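Local structure of Non-structural maintenance of chromosomes element 4 (Xenopus laevis, 7DG2) at residues A14-F19 with Q52-E57. The protein probably acts within the SMC5-SMC6 complex in DNA double-strand break repair, this piece being a central part that binds a MAGE-domain partner. Numbering follows the deposited sequence.
Sequences ADLLSF and QKLGSE
F19 reaches from helix 9-20 to L54, K53 and E57 on helix 50-59, and it makes the largest single contribution to the buried surface. CG lies anti to the backbone N (chi1 -173°), and from there the ring reaches helix 50-59 with its CD2, CE2 and CZ atoms. From CB outward, the first ring atom to meet a partner is CD2, 4.0 Å from L54 CD1. Next, CE2 meets E57 CB at 4.0 Å, with K53 O a little farther off at the ring edge, near its plane; this carbonyl also accepts the backbone bond from E57 N, one turn on. At the tip, F19 CZ touches E57 CB and rests 3.9 Å from E57 CG, the two side chains crossing at about a right angle. E57 bends at chi2, and its carboxylate plane stands 78° from the ring. Its methylenes do most of the touching, while OE2 is engaged by Y61 OH and by K192 of the MAGE domain-containing chain. L54 CD1 serves a second neighbour, L16 CD2, at 3.9 Å, and these two buried leucines join methyl to methyl. No hydrogen bond links the segments; the contact is mainly apolar packing, with the K53 carbonyl and the E57 carboxylate near the ring. It is modest: 232 Å² is buried, with segment axes 10.5 Å apart at closest approach and 102° between directions. I193 of the MAGE domain-containing chain also packs on F19. Such sparse, nearly perpendicular helix packing is consistent with an extended Nse4-family binding segment, whose two short helices lie against the MAGE protein.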
ATOM      1  N   ALA C  14      -6.246 -29.625   7.931  1.00 28.25           N
ATOM      2  CA  ALA C  14      -6.429 -29.731   9.374  1.00 26.04           C
ATOM      3  C   ALA C  14      -5.354 -28.945  10.115  1.00 28.70           C
ATOM      4  O   ALA C  14      -5.648 -28.239  11.088  1.00 28.32           O
ATOM      5  CB  ALA C  14      -6.422 -31.200   9.802  1.00 30.86           C
ATOM      6  N   ASP C  15      -4.102 -29.038   9.659  1.00 27.68           N
ATOM      7  CA  ASP C  15      -3.021 -28.325  10.331  1.00 25.00           C
ATOM      8  C   ASP C  15      -3.088 -26.824  10.076  1.00 27.37           C
ATOM      9  O   ASP C  15      -2.720 -26.033  10.956  1.00 25.81           O
ATOM     10  CB  ASP C  15      -1.673 -28.895   9.894  1.00 27.40           C
ATOM     11  CG  ASP C  15      -1.428 -30.302  10.440  1.00 32.12           C
ATOM     12  OD1 ASP C  15      -2.024 -30.651  11.483  1.00 33.98           O
ATOM     13  OD2 ASP C  15      -0.646 -31.059   9.829  1.00 28.70           O
ATOM     14  N   LEU C  16      -3.564 -26.408   8.895  1.00 23.51           N
ATOM     15  CA  LEU C  16      -3.753 -24.981   8.641  1.00 22.66           C
ATOM     16  C   LEU C  16      -4.790 -24.397   9.590  1.00 26.28           C
ATOM     17  O   LEU C  16      -4.589 -23.318  10.160  1.00 27.02           O
ATOM     18  CB  LEU C  16      -4.168 -24.744   7.185  1.00 22.66           C
ATOM     19  CG  LEU C  16      -3.087 -24.934   6.116  1.00 23.92           C
ATOM     20  CD1 LEU C  16      -3.701 -25.066   4.707  1.00 21.24           C
ATOM     21  CD2 LEU C  16      -2.116 -23.769   6.160  1.00 21.04           C
ATOM     22  N   LEU C  17      -5.918 -25.090   9.758  1.00 25.61           N
ATOM     23  CA  LEU C  17      -6.972 -24.581  10.634  1.00 28.47           C
ATOM     24  C   LEU C  17      -6.481 -24.443  12.066  1.00 28.92           C
ATOM     25  O   LEU C  17      -6.817 -23.470  12.751  1.00 29.74           O
ATOM     26  CB  LEU C  17      -8.198 -25.488  10.574  1.00 26.61           C
ATOM     27  CG  LEU C  17      -8.945 -25.472   9.235  1.00 28.87           C
ATOM     28  CD1 LEU C  17      -9.911 -26.641   9.142  1.00 30.23           C
ATOM     29  CD2 LEU C  17      -9.670 -24.152   9.061  1.00 30.75           C
ATOM     30  N   SER C  18      -5.686 -25.407  12.538  1.00 29.30           N
ATOM     31  CA  SER C  18      -5.091 -25.285  13.864  1.00 31.55           C
ATOM     32  C   SER C  18      -4.205 -24.050  13.951  1.00 33.28           C
ATOM     33  O   SER C  18      -4.313 -23.254  14.893  1.00 33.23           O
ATOM     34  CB  SER C  18      -4.288 -26.542  14.198  1.00 34.49           C
ATOM     35  OG  SER C  18      -5.120 -27.684  14.180  1.00 40.64           O
ATOM     36  N   PHE C  19      -3.318 -23.875  12.967  1.00 31.95           N
ATOM     37  CA  PHE C  19      -2.429 -22.718  12.958  1.00 30.24           C
ATOM     38  C   PHE C  19      -3.231 -21.424  12.915  1.00 30.38           C
ATOM     39  O   PHE C  19      -2.848 -20.419  13.529  1.00 34.25           O
ATOM     40  CB  PHE C  19      -1.472 -22.824  11.763  1.00 28.15           C
ATOM     41  CG  PHE C  19      -0.393 -21.772  11.739  1.00 30.57           C
ATOM     42  CD1 PHE C  19       0.801 -21.963  12.420  1.00 31.81           C
ATOM     43  CD2 PHE C  19      -0.567 -20.600  11.020  1.00 30.80           C
ATOM     44  CE1 PHE C  19       1.797 -20.995  12.396  1.00 33.64           C
ATOM     45  CE2 PHE C  19       0.423 -19.628  10.992  1.00 33.29           C
ATOM     46  CZ  PHE C  19       1.609 -19.828  11.681  1.00 33.36           C
ATOM     47  N   GLN C  52      -5.368 -13.313   8.070  1.00 27.16           N
ATOM     48  CA  GLN C  52      -4.259 -12.395   8.310  1.00 27.81           C
ATOM     49  C   GLN C  52      -3.122 -13.091   9.042  1.00 29.70           C
ATOM     50  O   GLN C  52      -1.947 -12.851   8.742  1.00 30.26           O
ATOM     51  CB  GLN C  52      -4.729 -11.180   9.110  1.00 32.87           C
ATOM     52  CG  GLN C  52      -5.229 -10.025   8.257  1.00 35.95           C
ATOM     53  CD  GLN C  52      -5.542  -8.787   9.087  1.00 42.06           C
ATOM     54  OE1 GLN C  52      -5.164  -8.698  10.262  1.00 47.54           O
ATOM     55  NE2 GLN C  52      -6.238  -7.831   8.484  1.00 40.55           N
ATOM     56  N   LYS C  53      -3.452 -13.948  10.014  1.00 31.54           N
ATOM     57  CA  LYS C  53      -2.419 -14.699  10.725  1.00 31.70           C
ATOM     58  C   LYS C  53      -1.634 -15.577   9.761  1.00 28.39           C
ATOM     59  O   LYS C  53      -0.396 -15.604   9.784  1.00 26.60           O
ATOM     60  CB  LYS C  53      -3.046 -15.555  11.826  1.00 34.42           C
ATOM     61  CG  LYS C  53      -3.448 -14.793  13.094  1.00 42.72           C
ATOM     62  CD  LYS C  53      -3.419 -15.700  14.335  1.00 48.35           C
ATOM     63  CE  LYS C  53      -4.635 -16.624  14.424  1.00 48.90           C
ATOM     64  NZ  LYS C  53      -5.839 -15.962  15.029  1.00 48.83           N
ATOM     65  N   LEU C  54      -2.348 -16.294   8.893  1.00 29.68           N
ATOM     66  CA  LEU C  54      -1.689 -17.146   7.911  1.00 24.52           C
ATOM     67  C   LEU C  54      -0.872 -16.321   6.928  1.00 23.80           C
ATOM     68  O   LEU C  54       0.268 -16.672   6.606  1.00 20.35           O
ATOM     69  CB  LEU C  54      -2.743 -17.988   7.181  1.00 23.53           C
ATOM     70  CG  LEU C  54      -2.239 -19.144   6.318  1.00 23.46           C
ATOM     71  CD1 LEU C  54      -1.463 -20.116   7.186  1.00 24.61           C
ATOM     72  CD2 LEU C  54      -3.407 -19.856   5.644  1.00 22.97           C
ATOM     73  N   GLY C  55      -1.432 -15.214   6.447  1.00 22.20           N
ATOM     74  CA  GLY C  55      -0.712 -14.388   5.499  1.00 21.83           C
ATOM     75  C   GLY C  55       0.547 -13.768   6.072  1.00 22.44           C
ATOM     76  O   GLY C  55       1.527 -13.598   5.357  1.00 21.37           O
ATOM     77  N   SER C  56       0.529 -13.392   7.351  1.00 24.45           N
ATOM     78  CA  SER C  56       1.729 -12.833   7.964  1.00 24.89           C
ATOM     79  C   SER C  56       2.841 -13.866   8.038  1.00 23.85           C
ATOM     80  O   SER C  56       4.019 -13.537   7.848  1.00 24.42           O
ATOM     81  CB  SER C  56       1.404 -12.295   9.350  1.00 21.65           C
ATOM     82  OG  SER C  56       0.633 -11.120   9.221  1.00 24.35           O
ATOM     83  N   GLU C  57       2.489 -15.123   8.302  1.00 21.38           N
ATOM     84  CA  GLU C  57       3.488 -16.183   8.224  1.00 19.83           C
ATOM     85  C   GLU C  57       3.988 -16.335   6.792  1.00 20.34           C
ATOM     86  O   GLU C  57       5.194 -16.347   6.538  1.00 19.06           O
ATOM     87  CB  GLU C  57       2.897 -17.493   8.750  1.00 19.68           C
ATOM     88  CG  GLU C  57       3.844 -18.695   8.700  1.00 23.60           C
ATOM     89  CD  GLU C  57       5.072 -18.529   9.584  1.00 26.44           C
ATOM     90  OE1 GLU C  57       4.986 -17.803  10.597  1.00 24.56           O
ATOM     91  OE2 GLU C  57       6.122 -19.129   9.262  1.00 25.09           O
TER